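PDB 6EVG: multi-copper Oxidase CueO from Ochrobactrum, which catalyses laccase-type, copper-dependent oxidation, acting on lignin model compounds and lignosulfonate and probably passing the electrons to dioxygen. Local coordinates for residues E30-A33 with S34-K38; H234-L237 with S238-P242; T263-P266 with G267-Y270; P453-H456 with Q457-W460. All blocks are in the same frame, centred on the assembly; numbering follows the deposited sequence.

Contact 1 of 4, residues E30-A33 with S34-K38; sequences EPDA and SGVVK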
ATOM      1  N   GLU A  30     -20.145   2.471   1.739  1.00  8.37           N
ATOM      2  CA  GLU A  30     -20.212   3.875   2.138  1.00  8.59           C
ATOM      3  C   GLU A  30     -20.854   3.970   3.516  1.00  8.86           C
ATOM      4  O   GLU A  30     -21.553   3.043   3.940  1.00  9.32           O
ATOM      5  CB  GLU A  30     -21.014   4.688   1.102  1.00  9.72           C
ATOM      6  CG  GLU A  30     -20.314   4.685  -0.246  1.00 11.32           C
ATOM      7  CD  GLU A  30     -21.149   5.261  -1.360  1.00 12.93           C
ATOM      8  OE1 GLU A  30     -22.232   4.700  -1.686  1.00 15.21           O
ATOM      9  OE2 GLU A  30     -20.784   6.313  -1.944  1.00 19.68           O
ATOM     10  N   PRO A  31     -20.634   5.058   4.255  1.00  9.09           N
ATOM     11  CA  PRO A  31     -21.254   5.174   5.590  1.00  9.77           C
ATOM     12  C   PRO A  31     -22.772   5.027   5.494  1.00 10.65           C
ATOM     13  O   PRO A  31     -23.417   5.545   4.579  1.00 11.73           O
ATOM     14  CB  PRO A  31     -20.840   6.558   6.033  1.00 11.26           C
ATOM     15  CG  PRO A  31     -19.510   6.828   5.282  1.00 10.36           C
ATOM     16  CD  PRO A  31     -19.774   6.218   3.933  1.00  9.99           C
ATOM     17  N   ASP A  32     -23.335   4.343   6.494  1.00 10.68           N
ATOM     18  CA  ASP A  32     -24.782   4.085   6.553  1.00 12.41           C
ATOM     19  C   ASP A  32     -25.506   5.296   7.106  1.00 12.85           C
ATOM     20  O   ASP A  32     -24.933   6.377   7.276  1.00 12.44           O
ATOM     21  CB  ASP A  32     -25.033   2.795   7.309  1.00 13.64           C
ATOM     22  CG  ASP A  32     -24.748   2.882   8.809  1.00 14.62           C
ATOM     23  OD1 ASP A  32     -24.577   3.992   9.347  1.00 13.61           O
ATOM     24  OD2 ASP A  32     -24.750   1.778   9.461  1.00 19.17           O
ATOM     25  N   ALA A  33     -26.815   5.133   7.363  1.00 14.39           N
ATOM     26  CA  ALA A  33     -27.631   6.233   7.842  1.00 15.10           C
ATOM     27  C   ALA A  33     -27.176   6.807   9.151  1.00 14.41           C
ATOM     28  O   ALA A  33     -27.516   7.938   9.471  1.00 17.87           O
ATOM     29  CB  ALA A  33     -29.097   5.839   7.935  1.00 17.02           C
ATOM     30  N   SER A  34     -26.426   6.035   9.927  1.00 15.63           N
ATOM     31  CA  SER A  34     -25.836   6.501  11.184  1.00 16.61           C
ATOM     32  C   SER A  34     -24.380   6.936  11.069  1.00 15.68           C
ATOM     33  O   SER A  34     -23.723   7.212  12.095  1.00 17.41           O
ATOM     34  CB  SER A  34     -25.974   5.389  12.260  1.00 19.18           C
ATOM     35  OG  SER A  34     -27.318   5.048  12.538  1.00 25.99           O
ATOM     36  N   GLY A  35     -23.855   7.000   9.877  1.00 13.32           N
ATOM     37  CA  GLY A  35     -22.473   7.394   9.681  1.00 12.82           C
ATOM     38  C   GLY A  35     -21.442   6.300   9.910  1.00 11.98           C
ATOM     39  O   GLY A  35     -20.259   6.602  10.044  1.00 14.07           O
ATOM     40  N   VAL A  36     -21.901   5.054   9.986  1.00 10.59           N
ATOM     41  CA  VAL A  36     -21.021   3.925  10.374  1.00 10.65           C
ATOM     42  C   VAL A  36     -20.613   3.123   9.121  1.00  9.75           C
ATOM     43  O   VAL A  36     -21.437   2.893   8.238  1.00 10.38           O
ATOM     44  CB  VAL A  36     -21.766   3.018  11.366  1.00 12.29           C
ATOM     45  CG1 VAL A  36     -20.893   1.872  11.783  1.00 14.26           C
ATOM     46  CG2 VAL A  36     -22.157   3.835  12.601  1.00 13.72           C
ATOM     47  N   VAL A  37     -19.365   2.673   9.150  1.00  8.84           N
ATOM     48  CA  VAL A  37     -18.820   1.653   8.253  1.00  8.81           C
ATOM     49  C   VAL A  37     -18.403   0.472   9.114  1.00  8.72           C
ATOM     50  O   VAL A  37     -17.507   0.620   9.947  1.00  9.93           O
ATOM     51  CB  VAL A  37     -17.640   2.216   7.458  1.00  9.22           C
ATOM     52  CG1 VAL A  37     -16.935   1.098   6.660  1.00 10.19           C
ATOM     53  CG2 VAL A  37     -18.082   3.312   6.506  1.00 10.50           C
ATOM     54  N   LYS A  38     -18.999  -0.692   8.879  1.00  9.37           N
ATOM     55  CA  LYS A  38     -18.708  -1.877   9.675  1.00  9.37           C
ATOM     56  C   LYS A  38     -17.695  -2.790   8.984  1.00  9.17           C
ATOM     57  O   LYS A  38     -17.869  -3.159   7.809  1.00  9.93           O
ATOM     58  CB  LYS A  38     -20.013  -2.629   9.932  1.00 11.71           C
ATOM     59  CG  LYS A  38     -21.019  -1.897  10.787  1.00 17.77           C
ATOM     60  CD  LYS A  38     -22.348  -2.630  11.031  1.00 23.74           C
ATOM     61  CE  LYS A  38     -23.314  -1.716  11.742  1.00 26.59           C
ATOM     62  NZ  LYS A  38     -24.557  -2.459  12.015  1.00 34.45           N
TER
HETATM   63  O   HOH W   1     -21.941   1.273   5.929  1.00 15.97           O

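Contact 2 of 4, residues H234-L237 with S238-P242; sequences HVRL and SDNRP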
ATOM      1  N   HIS A 234       6.611  -4.554 -11.567  1.00  8.48           N
ATOM      2  CA  HIS A 234       7.143  -3.628 -12.556  1.00  8.78           C
ATOM      3  C   HIS A 234       6.245  -3.869 -13.786  1.00  8.42           C
ATOM      4  O   HIS A 234       6.552  -4.766 -14.593  1.00  9.10           O
ATOM      5  CB  HIS A 234       8.622  -3.911 -12.844  1.00  9.77           C
ATOM      6  CG  HIS A 234       9.492  -3.964 -11.639  1.00 10.80           C
ATOM      7  ND1 HIS A 234       9.967  -2.835 -10.994  1.00 12.08           N
ATOM      8  CD2 HIS A 234       9.964  -5.032 -10.961  1.00 11.61           C
ATOM      9  CE1 HIS A 234      10.705  -3.227  -9.953  1.00 12.82           C
ATOM     10  NE2 HIS A 234      10.727  -4.557  -9.922  1.00 12.58           N
ATOM     11  N   VAL A 235       5.150  -3.129 -13.876  1.00  8.46           N
ATOM     12  CA  VAL A 235       4.040  -3.541 -14.717  1.00  8.62           C
ATOM     13  C   VAL A 235       3.986  -2.815 -16.039  1.00  8.33           C
ATOM     14  O   VAL A 235       4.203  -1.601 -16.108  1.00  9.36           O
ATOM     15  CB  VAL A 235       2.668  -3.447 -13.995  1.00 10.00           C
ATOM     16  CG1 VAL A 235       2.660  -4.242 -12.710  1.00 11.37           C
ATOM     17  CG2 VAL A 235       2.239  -2.058 -13.751  1.00 10.82           C
ATOM     18  N   ARG A 236       3.647  -3.552 -17.079  1.00  8.37           N
ATOM     19  CA  ARG A 236       3.368  -2.974 -18.401  1.00  8.58           C
ATOM     20  C   ARG A 236       2.153  -3.682 -18.961  1.00  8.29           C
ATOM     21  O   ARG A 236       1.792  -4.775 -18.522  1.00  9.33           O
ATOM     22  CB  ARG A 236       4.573  -3.113 -19.384  1.00  8.44           C
ATOM     23  CG  ARG A 236       4.871  -4.549 -19.770  1.00  9.71           C
ATOM     24  CD  ARG A 236       5.713  -4.616 -21.028  1.00 10.22           C
ATOM     25  NE  ARG A 236       6.092  -5.958 -21.370  1.00 11.30           N
ATOM     26  CZ  ARG A 236       6.328  -6.408 -22.581  1.00 10.62           C
ATOM     27  NH1 ARG A 236       6.084  -5.671 -23.645  1.00 12.43           N
ATOM     28  NH2 ARG A 236       6.687  -7.679 -22.733  1.00 11.76           N
ATOM     29  N   LEU A 237       1.627  -3.116 -20.063  1.00  9.03           N
ATOM     30  CA  LEU A 237       0.714  -3.873 -20.907  1.00  9.25           C
ATOM     31  C   LEU A 237       1.493  -4.553 -22.033  1.00  9.41           C
ATOM     32  O   LEU A 237       2.583  -4.120 -22.410  1.00 10.25           O
ATOM     33  CB  LEU A 237      -0.377  -2.946 -21.490  1.00 11.18           C
ATOM     34  CG  LEU A 237      -1.417  -2.512 -20.430  1.00 14.61           C
ATOM     35  CD1 LEU A 237      -2.355  -1.392 -20.705  1.00 19.07           C
ATOM     36  CD2 LEU A 237      -2.196  -3.630 -19.805  1.00 14.68           C
ATOM     37  N   SER A 238       0.984  -5.683 -22.486  1.00  9.59           N
ATOM     38  CA  SER A 238       1.694  -6.550 -23.420  1.00 10.10           C
ATOM     39  C   SER A 238       1.935  -5.858 -24.779  1.00 10.85           C
ATOM     40  O   SER A 238       2.844  -6.324 -25.508  1.00 12.34           O
ATOM     41  CB  SER A 238       0.984  -7.869 -23.582  1.00 11.68           C
ATOM     42  OG  SER A 238      -0.326  -7.709 -24.002  1.00 13.08           O
ATOM     43  N   ASP A 239       1.154  -4.862 -25.147  1.00 10.60           N
ATOM     44  CA  ASP A 239       1.400  -4.074 -26.346  1.00 11.34           C
ATOM     45  C   ASP A 239       2.035  -2.736 -26.031  1.00 10.39           C
ATOM     46  O   ASP A 239       2.084  -1.843 -26.912  1.00 12.00           O
ATOM     47  CB  ASP A 239       0.137  -3.923 -27.168  1.00 12.92           C
ATOM     48  CG  ASP A 239      -0.925  -3.164 -26.494  1.00 15.39           C
ATOM     49  OD1 ASP A 239      -0.768  -2.594 -25.378  1.00 14.82           O
ATOM     50  OD2 ASP A 239      -2.036  -3.167 -27.111  1.00 25.25           O
ATOM     51  N   ASN A 240       2.564  -2.556 -24.825  1.00  9.86           N
ATOM     52  CA  ASN A 240       3.292  -1.363 -24.475  1.00 10.14           C
ATOM     53  C   ASN A 240       2.538  -0.084 -24.506  1.00 10.41           C
ATOM     54  O   ASN A 240       3.130   0.987 -24.487  1.00 12.55           O
ATOM     55  CB  ASN A 240       4.617  -1.236 -25.270  1.00 11.17           C
ATOM     56  CG  ASN A 240       5.513  -2.432 -25.050  1.00 11.56           C
ATOM     57  OD1 ASN A 240       5.877  -2.767 -23.903  1.00 12.54           O
ATOM     58  ND2 ASN A 240       5.884  -3.074 -26.145  1.00 13.85           N
ATOM     59  N   ARG A 241       1.203  -0.139 -24.473  1.00 10.63           N
ATOM     60  CA  ARG A 241       0.450   1.117 -24.472  1.00 11.28           C
ATOM     61  C   ARG A 241       0.710   1.876 -23.195  1.00 10.86           C
ATOM     62  O   ARG A 241       0.965   1.315 -22.127  1.00 11.78           O
ATOM     63  CB  ARG A 241      -1.030   0.863 -24.743  1.00 12.84           C
ATOM     64  CG  ARG A 241      -1.770   0.195 -23.610  1.00 12.21           C
ATOM     65  CD  ARG A 241      -3.238  -0.045 -23.948  1.00 13.78           C
ATOM     66  NE  ARG A 241      -3.348  -1.109 -24.936  1.00 14.43           N
ATOM     67  CZ  ARG A 241      -4.485  -1.489 -25.430  1.00 16.75           C
ATOM     68  NH1 ARG A 241      -5.609  -0.881 -25.034  1.00 21.71           N
ATOM     69  NH2 ARG A 241      -4.501  -2.514 -26.236  1.00 19.40           N
ATOM     70  N   PRO A 242       0.642   3.201 -23.266  1.00 11.39           N
ATOM     71  CA  PRO A 242       1.029   4.003 -22.105  1.00 13.15           C
ATOM     72  C   PRO A 242       0.055   3.854 -20.937  1.00 10.63           C
ATOM     73  O   PRO A 242      -1.166   3.717 -21.124  1.00 11.79           O
ATOM     74  CB  PRO A 242       1.005   5.448 -22.645  1.00 16.51           C
ATOM     75  CG  PRO A 242       0.384   5.394 -23.905  1.00 16.82           C
ATOM     76  CD  PRO A 242       0.380   4.039 -24.449  1.00 13.06           C
TER
HETATM   77  O   HOH W   2       2.696  -0.660 -21.112  1.00 10.23           O

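Contact 3 of 4, residues T263-P266 with G267-Y270; sequences TISP and GERY. With EDO (1,2-ethanediol), chain D.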
ATOM      1  N   THR A 263       6.849   0.850 -11.743  1.00  8.60           N
ATOM      2  CA  THR A 263       7.253   0.097 -10.543  1.00  8.79           C
ATOM      3  C   THR A 263       6.335   0.434  -9.373  1.00  8.45           C
ATOM      4  O   THR A 263       6.096   1.637  -9.121  1.00  9.46           O
ATOM      5  CB  THR A 263       8.708   0.371 -10.176  1.00 10.54           C
ATOM      6  OG1 THR A 263       9.541  -0.142 -11.246  1.00 11.67           O
ATOM      7  CG2 THR A 263       9.112  -0.233  -8.857  1.00 11.45           C
ATOM      8  N   ILE A 264       5.865  -0.572  -8.661  1.00  8.72           N
ATOM      9  CA  ILE A 264       5.038  -0.401  -7.474  1.00  8.30           C
ATOM     10  C   ILE A 264       5.563  -1.334  -6.415  1.00  7.36           C
ATOM     11  O   ILE A 264       5.562  -2.556  -6.581  1.00  8.25           O
ATOM     12  CB  ILE A 264       3.544  -0.648  -7.755  1.00  9.41           C
ATOM     13  CG1 ILE A 264       3.050  -0.033  -9.055  1.00 11.82           C
ATOM     14  CG2 ILE A 264       2.698  -0.179  -6.586  1.00  9.04           C
ATOM     15  CD1 ILE A 264       1.731  -0.371  -9.485  1.00 14.96           C
ATOM     16  N   SER A 265       6.008  -0.755  -5.277  1.00  7.57           N
ATOM     17  CA  SER A 265       6.511  -1.546  -4.155  1.00  7.87           C
ATOM     18  C   SER A 265       5.413  -1.714  -3.105  1.00  7.12           C
ATOM     19  O   SER A 265       4.401  -0.979  -3.147  1.00  7.80           O
ATOM     20  CB  SER A 265       7.789  -0.886  -3.580  1.00  8.65           C
ATOM     21  OG  SER A 265       7.547   0.330  -2.931  1.00  9.26           O
ATOM     22  N   PRO A 266       5.600  -2.640  -2.162  1.00  7.77           N
ATOM     23  CA  PRO A 266       4.541  -2.894  -1.170  1.00  7.58           C
ATOM     24  C   PRO A 266       4.111  -1.640  -0.437  1.00  7.13           C
ATOM     25  O   PRO A 266       4.943  -0.935   0.139  1.00  7.99           O
ATOM     26  CB  PRO A 266       5.181  -3.939  -0.252  1.00  8.38           C
ATOM     27  CG  PRO A 266       6.099  -4.710  -1.187  1.00  8.94           C
ATOM     28  CD  PRO A 266       6.679  -3.636  -2.073  1.00  8.37           C
ATOM     29  N   GLY A 267       2.794  -1.425  -0.420  1.00  7.31           N
ATOM     30  CA  GLY A 267       2.228  -0.259   0.225  1.00  7.59           C
ATOM     31  C   GLY A 267       1.992   0.940  -0.632  1.00  6.94           C
ATOM     32  O   GLY A 267       1.196   1.818  -0.245  1.00  7.87           O
ATOM     33  N   GLU A 268       2.643   1.021  -1.794  1.00  7.27           N
ATOM     34  CA  GLU A 268       2.416   2.105  -2.724  1.00  7.40           C
ATOM     35  C   GLU A 268       1.139   1.902  -3.505  1.00  6.47           C
ATOM     36  O   GLU A 268       0.714   0.781  -3.789  1.00  7.33           O
ATOM     37  CB  GLU A 268       3.581   2.240  -3.727  1.00  7.75           C
ATOM     38  CG  GLU A 268       4.913   2.673  -3.153  1.00  8.61           C
ATOM     39  CD  GLU A 268       5.866   3.013  -4.315  1.00  8.48           C
ATOM     40  OE1 GLU A 268       6.484   2.063  -4.851  1.00  8.90           O
ATOM     41  OE2 GLU A 268       5.935   4.218  -4.666  1.00  8.89           O
ATOM     42  N   ARG A 269       0.607   3.070  -3.903  1.00  6.69           N
ATOM     43  CA  ARG A 269      -0.551   3.110  -4.804  1.00  7.13           C
ATOM     44  C   ARG A 269      -0.245   4.024  -5.966  1.00  7.10           C
ATOM     45  O   ARG A 269       0.346   5.089  -5.797  1.00  7.56           O
ATOM     46  CB  ARG A 269      -1.838   3.639  -4.114  1.00  7.35           C
ATOM     47  CG  ARG A 269      -2.415   2.730  -3.034  1.00  7.79           C
ATOM     48  CD  ARG A 269      -1.767   2.885  -1.667  1.00  7.41           C
ATOM     49  NE  ARG A 269      -2.120   4.160  -1.068  1.00  6.90           N
ATOM     50  CZ  ARG A 269      -1.395   4.784  -0.151  1.00  6.65           C
ATOM     51  NH1 ARG A 269      -0.221   4.289   0.270  1.00  7.13           N
ATOM     52  NH2 ARG A 269      -1.850   5.925   0.378  1.00  7.13           N
ATOM     53  N   TYR A 270      -0.742   3.651  -7.157  1.00  7.16           N
ATOM     54  CA  TYR A 270      -0.747   4.553  -8.301  1.00  7.38           C
ATOM     55  C   TYR A 270      -2.107   4.411  -8.999  1.00  7.23           C
ATOM     56  O   TYR A 270      -2.594   3.292  -9.216  1.00  8.70           O
ATOM     57  CB  TYR A 270       0.352   4.221  -9.307  1.00  7.75           C
ATOM     58  CG  TYR A 270       1.740   4.538  -8.783  1.00  7.64           C
ATOM     59  CD1 TYR A 270       2.261   5.811  -8.899  1.00  7.92           C
ATOM     60  CD2 TYR A 270       2.497   3.592  -8.125  1.00  8.17           C
ATOM     61  CE1 TYR A 270       3.537   6.108  -8.404  1.00  8.70           C
ATOM     62  CE2 TYR A 270       3.763   3.873  -7.636  1.00  9.20           C
ATOM     63  CZ  TYR A 270       4.254   5.135  -7.775  1.00  9.13           C
ATOM     64  OH  TYR A 270       5.511   5.480  -7.238  1.00 10.78           O
TER
HETATM   65  C1  EDO D 603       9.077   5.768  -5.834  1.00 11.33           C
HETATM   66  O1  EDO D 603       8.619   4.898  -4.803  1.00 10.57           O
HETATM   67  C2  EDO D 603      10.568   5.967  -5.703  1.00 11.12           C
HETATM   68  O2  EDO D 603      11.316   4.765  -5.948  1.00 12.59           O
HETATM   69  O   HOH W   3       7.602   2.980  -7.195  1.00 18.12           O

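Contact 4 of 4, residues P453-H456 with Q457-W460; sequences PPAH and QSGW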
ATOM      1  N   PRO A 453      12.962  13.144  -8.933  1.00 12.97           N
ATOM      2  CA  PRO A 453      12.123  12.035  -9.315  1.00 12.18           C
ATOM      3  C   PRO A 453      11.377  12.320 -10.589  1.00 12.65           C
ATOM      4  O   PRO A 453      11.108  13.496 -10.919  1.00 13.86           O
ATOM      5  CB  PRO A 453      11.130  11.919  -8.147  1.00 13.31           C
ATOM      6  CG  PRO A 453      11.056  13.254  -7.568  1.00 13.47           C
ATOM      7  CD  PRO A 453      12.460  13.804  -7.715  1.00 13.81           C
ATOM      8  N   PRO A 454      10.948  11.276 -11.299  1.00 12.89           N
ATOM      9  CA  PRO A 454      10.033  11.479 -12.459  1.00 13.40           C
ATOM     10  C   PRO A 454       8.729  12.061 -11.933  1.00 12.11           C
ATOM     11  O   PRO A 454       8.351  11.873 -10.769  1.00 11.83           O
ATOM     12  CB  PRO A 454       9.865  10.083 -13.038  1.00 14.93           C
ATOM     13  CG  PRO A 454      10.050   9.221 -11.872  1.00 14.17           C
ATOM     14  CD  PRO A 454      11.111   9.851 -11.005  1.00 13.43           C
ATOM     15  N   ALA A 455       7.974  12.678 -12.840  1.00 12.95           N
ATOM     16  CA  ALA A 455       6.735  13.331 -12.472  1.00 11.91           C
ATOM     17  C   ALA A 455       5.761  12.408 -11.707  1.00 10.95           C
ATOM     18  O   ALA A 455       5.146  12.817 -10.721  1.00 11.46           O
ATOM     19  CB  ALA A 455       6.016  13.921 -13.693  1.00 13.93           C
ATOM     20  N   HIS A 456       5.643  11.160 -12.158  1.00 10.67           N
ATOM     21  CA  HIS A 456       4.696  10.251 -11.532  1.00 10.90           C
ATOM     22  C   HIS A 456       5.020   9.954 -10.052  1.00  9.79           C
ATOM     23  O   HIS A 456       4.116   9.482  -9.318  1.00 10.53           O
ATOM     24  CB  HIS A 456       4.485   8.976 -12.326  1.00 10.85           C
ATOM     25  CG  HIS A 456       5.591   7.965 -12.302  1.00 11.25           C
ATOM     26  ND1 HIS A 456       6.729   8.060 -13.082  1.00 11.73           N
ATOM     27  CD2 HIS A 456       5.693   6.755 -11.699  1.00 10.94           C
ATOM     28  CE1 HIS A 456       7.460   6.960 -12.954  1.00 11.45           C
ATOM     29  NE2 HIS A 456       6.873   6.146 -12.094  1.00 12.26           N
ATOM     30  N   GLN A 457       6.291  10.166  -9.645  1.00  9.93           N
ATOM     31  CA  GLN A 457       6.705   9.912  -8.275  1.00 10.17           C
ATOM     32  C   GLN A 457       6.927  11.205  -7.499  1.00  9.96           C
ATOM     33  O   GLN A 457       7.522  11.148  -6.415  1.00 11.22           O
ATOM     34  CB  GLN A 457       7.976   9.097  -8.287  1.00 10.94           C
ATOM     35  CG  GLN A 457       7.802   7.718  -8.924  1.00 11.32           C
ATOM     36  CD  GLN A 457       9.094   6.942  -9.159  1.00 12.44           C
ATOM     37  OE1 GLN A 457      10.184   7.438  -8.911  1.00 15.30           O
ATOM     38  NE2 GLN A 457       8.958   5.670  -9.555  1.00 17.82           N
ATOM     39  N   SER A 458       6.460  12.334  -8.012  1.00  9.35           N
ATOM     40  CA  SER A 458       6.821  13.652  -7.471  1.00 10.00           C
ATOM     41  C   SER A 458       5.777  14.286  -6.577  1.00 10.04           C
ATOM     42  O   SER A 458       6.058  15.333  -5.980  1.00 10.90           O
ATOM     43  CB  SER A 458       7.156  14.619  -8.602  1.00 10.96           C
ATOM     44  OG  SER A 458       5.967  14.948  -9.346  1.00 12.81           O
ATOM     45  N   GLY A 459       4.581  13.704  -6.509  1.00  9.24           N
ATOM     46  CA  GLY A 459       3.505  14.296  -5.713  1.00  9.23           C
ATOM     47  C   GLY A 459       3.604  13.932  -4.218  1.00  8.45           C
ATOM     48  O   GLY A 459       4.656  13.544  -3.732  1.00  9.64           O
ATOM     49  N   TRP A 460       2.490  14.075  -3.522  1.00  8.47           N
ATOM     50  CA  TRP A 460       2.489  13.628  -2.108  1.00  8.21           C
ATOM     51  C   TRP A 460       2.526  12.136  -2.015  1.00  7.86           C
ATOM     52  O   TRP A 460       1.713  11.451  -2.716  1.00  8.13           O
ATOM     53  CB  TRP A 460       1.264  14.193  -1.378  1.00  8.86           C
ATOM     54  CG  TRP A 460       1.380  15.612  -1.020  1.00  9.75           C
ATOM     55  CD1 TRP A 460       0.691  16.688  -1.506  1.00 11.11           C
ATOM     56  CD2 TRP A 460       2.312  16.172  -0.051  1.00 10.20           C
ATOM     57  NE1 TRP A 460       1.117  17.850  -0.934  1.00 11.83           N
ATOM     58  CE2 TRP A 460       2.098  17.567  -0.003  1.00 11.17           C
ATOM     59  CE3 TRP A 460       3.238  15.601   0.809  1.00 10.60           C
ATOM     60  CZ2 TRP A 460       2.803  18.385   0.877  1.00 12.77           C
ATOM     61  CZ3 TRP A 460       3.924  16.445   1.695  1.00 11.29           C
ATOM     62  CH2 TRP A 460       3.690  17.780   1.739  1.00 13.55           C
TER
HETATM   63  O   HOH W   4       3.492  11.136  -7.007  1.00 10.22           O

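Contact 1 of 4, residues E30-A33 with S34-K38
The carboxylate of Asp-32 receives a backbone N-H over each of its two faces, both directed at OD1. Ser-34 N approaches from one side, 2.8 Å from Asp-32 OD1, which makes this an Asx turn. Over the opposite face, Val-36 N reaches Asp-32 OD1 at 2.9 Å in the straighter bond, with an angle of 164° at the hydrogen. Two donors on one oxygen hold the group against rotation. The torsion that makes this possible places CG between the backbone N and the carbonyl carbon (chi1 70°), folding the short side chain back over its own turn; aspartate has just the length required. The other oxygen, OD2, faces the flank of Val-36, and the amine of Lys-38 is near enough to add a probably weak electrostatic pull.

Beneath the carboxylate runs a type I turn, closed where Gly-35 N meets Asp-32 O at 2.9 Å. Asp-32 N in turn donates to Val-36 O at 3.0 Å, and together the two bonds form a type I turn with a G1 beta bulge. Gly-35 takes the left-handed backbone conformation (phi 81°) of that bulge, where a CB would press on the preceding carbonyl. A water joins Glu-30 O to Val-36 O.

Pro-31, whose rigid ring needs no N-H partner, lays CG 4.0 Å from Val-37 CG2. Both side chains also touch Val-76, and strand 75-82 pairs with Val-37 through Thr-77 and Ser-79. Glu-30 forms a salt bridge with Arg-69 of strand 67-71. The turn lies between strand 28-29, in the same sheet as 67-71, and strand 36-46 of the other sheet.

Contact 2 of 4, residues H234-L237 with S238-P242
Arg-236 and Asn-240 meet across the turn, NH1 of the guanidinium donating to Asn-240 OD1 at 2.9 Å. The amide oxygen sits at the guanidinium edge, and the planes of the two flat groups are inclined by only 20°, though the N-H comes in tilted from the amide plane. On the buried side the aliphatic part of Arg-241 packs on Leu-237, with Arg-241 CG 3.4 Å from Leu-237 CD1.

Asp-239 positions that arginine. A bend at chi3 (72°) swings the guanidinium back over the turn, where it grips the carboxylate side-on: Arg-241 NE lies 3.0 Å from Asp-239 OD1, and NH2 lies 2.7 Å from Asp-239 OD2. Both oxygens use their syn lone pairs, within the guanidinium plane. OD1 also takes the backbone N-H of Arg-241 from above the carboxylate plane, an Asx turn. An alanine in place of Arg-241 is likely to leave the Asp-239 carboxylate without its charged mate and to uncover the end of Leu-237.

A type I turn underlies all this, closed by Asn-240 N and Leu-237 O at 2.9 Å. Asn-240 itself has a left-handed backbone (phi 63°), which asparagine tolerates better than most residues. A water accepts from Leu-237 N and donates to Arg-241 O, linking the two arms beyond the turn.

Further out, Arg-236 NE bridges to Asp-295, and Ser-238 OG hydrogen-bonds to the backbone N of Asp-283 and to the hydroxyl of Thr-282. The turn leaves strand 233-237, which pairs with strand 282-287, and leads into strand 243-248; Leu-237 and Arg-241 both lean on Val-274 of strand 269-275, in the sheet that the chain is about to enter.

Contact 3 of 4, residues T263-P266 with G267-Y270
Glu-268 and Ser-265 are brought together by their first torsions: CG of the glutamate lies opposite its carbonyl carbon (chi1 -67°), on an extended chain, while the serine OG turns back between its own N and carbonyl carbon (chi1 69°). Both groups thus converge on Glu-268 OE1. Ser-265 OG donates to it at 2.8 Å from above the carboxylate plane, and Ser-265 N donates at 2.9 Å to Glu-268 OE1 on its anti side. A water that also donates to Thr-263 O and accepts from Tyr-270 OH gives the same oxygen a third hydrogen.

The turn between them is type II, with Glu-268 N 3.0 Å from Ser-265 O. Pro-266 suits the second position because its ring fixes phi, and Gly-267 suits the third, where a CB would collide with Pro-266 O. Gly-267 O is taken up in turn by Arg-269 NH1 at 2.9 Å, an arginine that also bridges to Asp-462. Farther from the turn, where the two arms part into different sheets, Ile-264 CG1 packs 3.8 Å from Tyr-270 CD2, while Ile-264 CG2 rests against the Glu-268 CB.

The second carboxylate oxygen, OE2, forms a salt bridge with Lys-461, joining this part of the chain to the segment before strand 463-466. An ethanediol, probably from the crystallisation liquor, donates from O1 to Glu-268 OE2 at 2.8 Å. With an alanine in place of Glu-268, Lys-461 is likely to lose its carboxylate partner, and the N-H and hydroxyl of Ser-265 their shared acceptor. Such a set of donors, beside a lysine in a buried setting, would be expected to stabilise the ionised carboxylate.

Contact 4 of 4, residues P453-H456 with Q457-W460
Ser-458 binds Ala-455 O twice, through OG at 2.7 Å and through its backbone N at 3.0 Å from the same Ala-455 O. With Gln-457 N donating to Pro-454 O at 2.9 Å, these contacts to the third residue back mark a short 3-10 turn in the third cupredoxin domain. Serine suits its place because the torsion that puts OG between N and the carbonyl carbon (chi1 69°) points the hydroxyl back at the carbonyl already used by its own N-H. Pro-453 and Pro-454, with no N-H to satisfy, suit the stiff lead-in.

Gln-457 supplies most of the packing. Its CG sits over one face of the His-456 ring, 3.8 Å from the centroid, a CH-pi contact offset toward the rim. The extended chain sets the amide between ring and proline, its plane 56° from the imidazole, with Gln-457 OE1 3.3 Å from Pro-454 CD. At the ring's edge, ND1 hydrogen-bonds to Glu-257 of strand 251-259. Pro-453 leans on Ile-445 and Leu-448 of strand 442-448. Beyond the turn, one water accepts from Gly-459 N at 2.8 Å and donates to His-456 O.

Overall arrangement
From the N terminus the four contacts follow in series; none nests in or crosses another. Contact 1 closes the turn from strand 28-29 to strand 36-46, joining the two sheets of the first domain, and stays apart, its nearest atoms about 17 Å from those of contact 3. Contacts 2 and 3 each step from the five-stranded to the seven-stranded sheet of the second domain, and meet through a probable hydrogen bond, His-234 ND1 to Thr-263 OG1 at 2.7 Å. Contact 4 shapes the loop between strands 442-448 and 463-466 in the third domain. Tyr-270 packs on His-456 and Gln-457, so contacts 3 and 4 tie the second domain to the third.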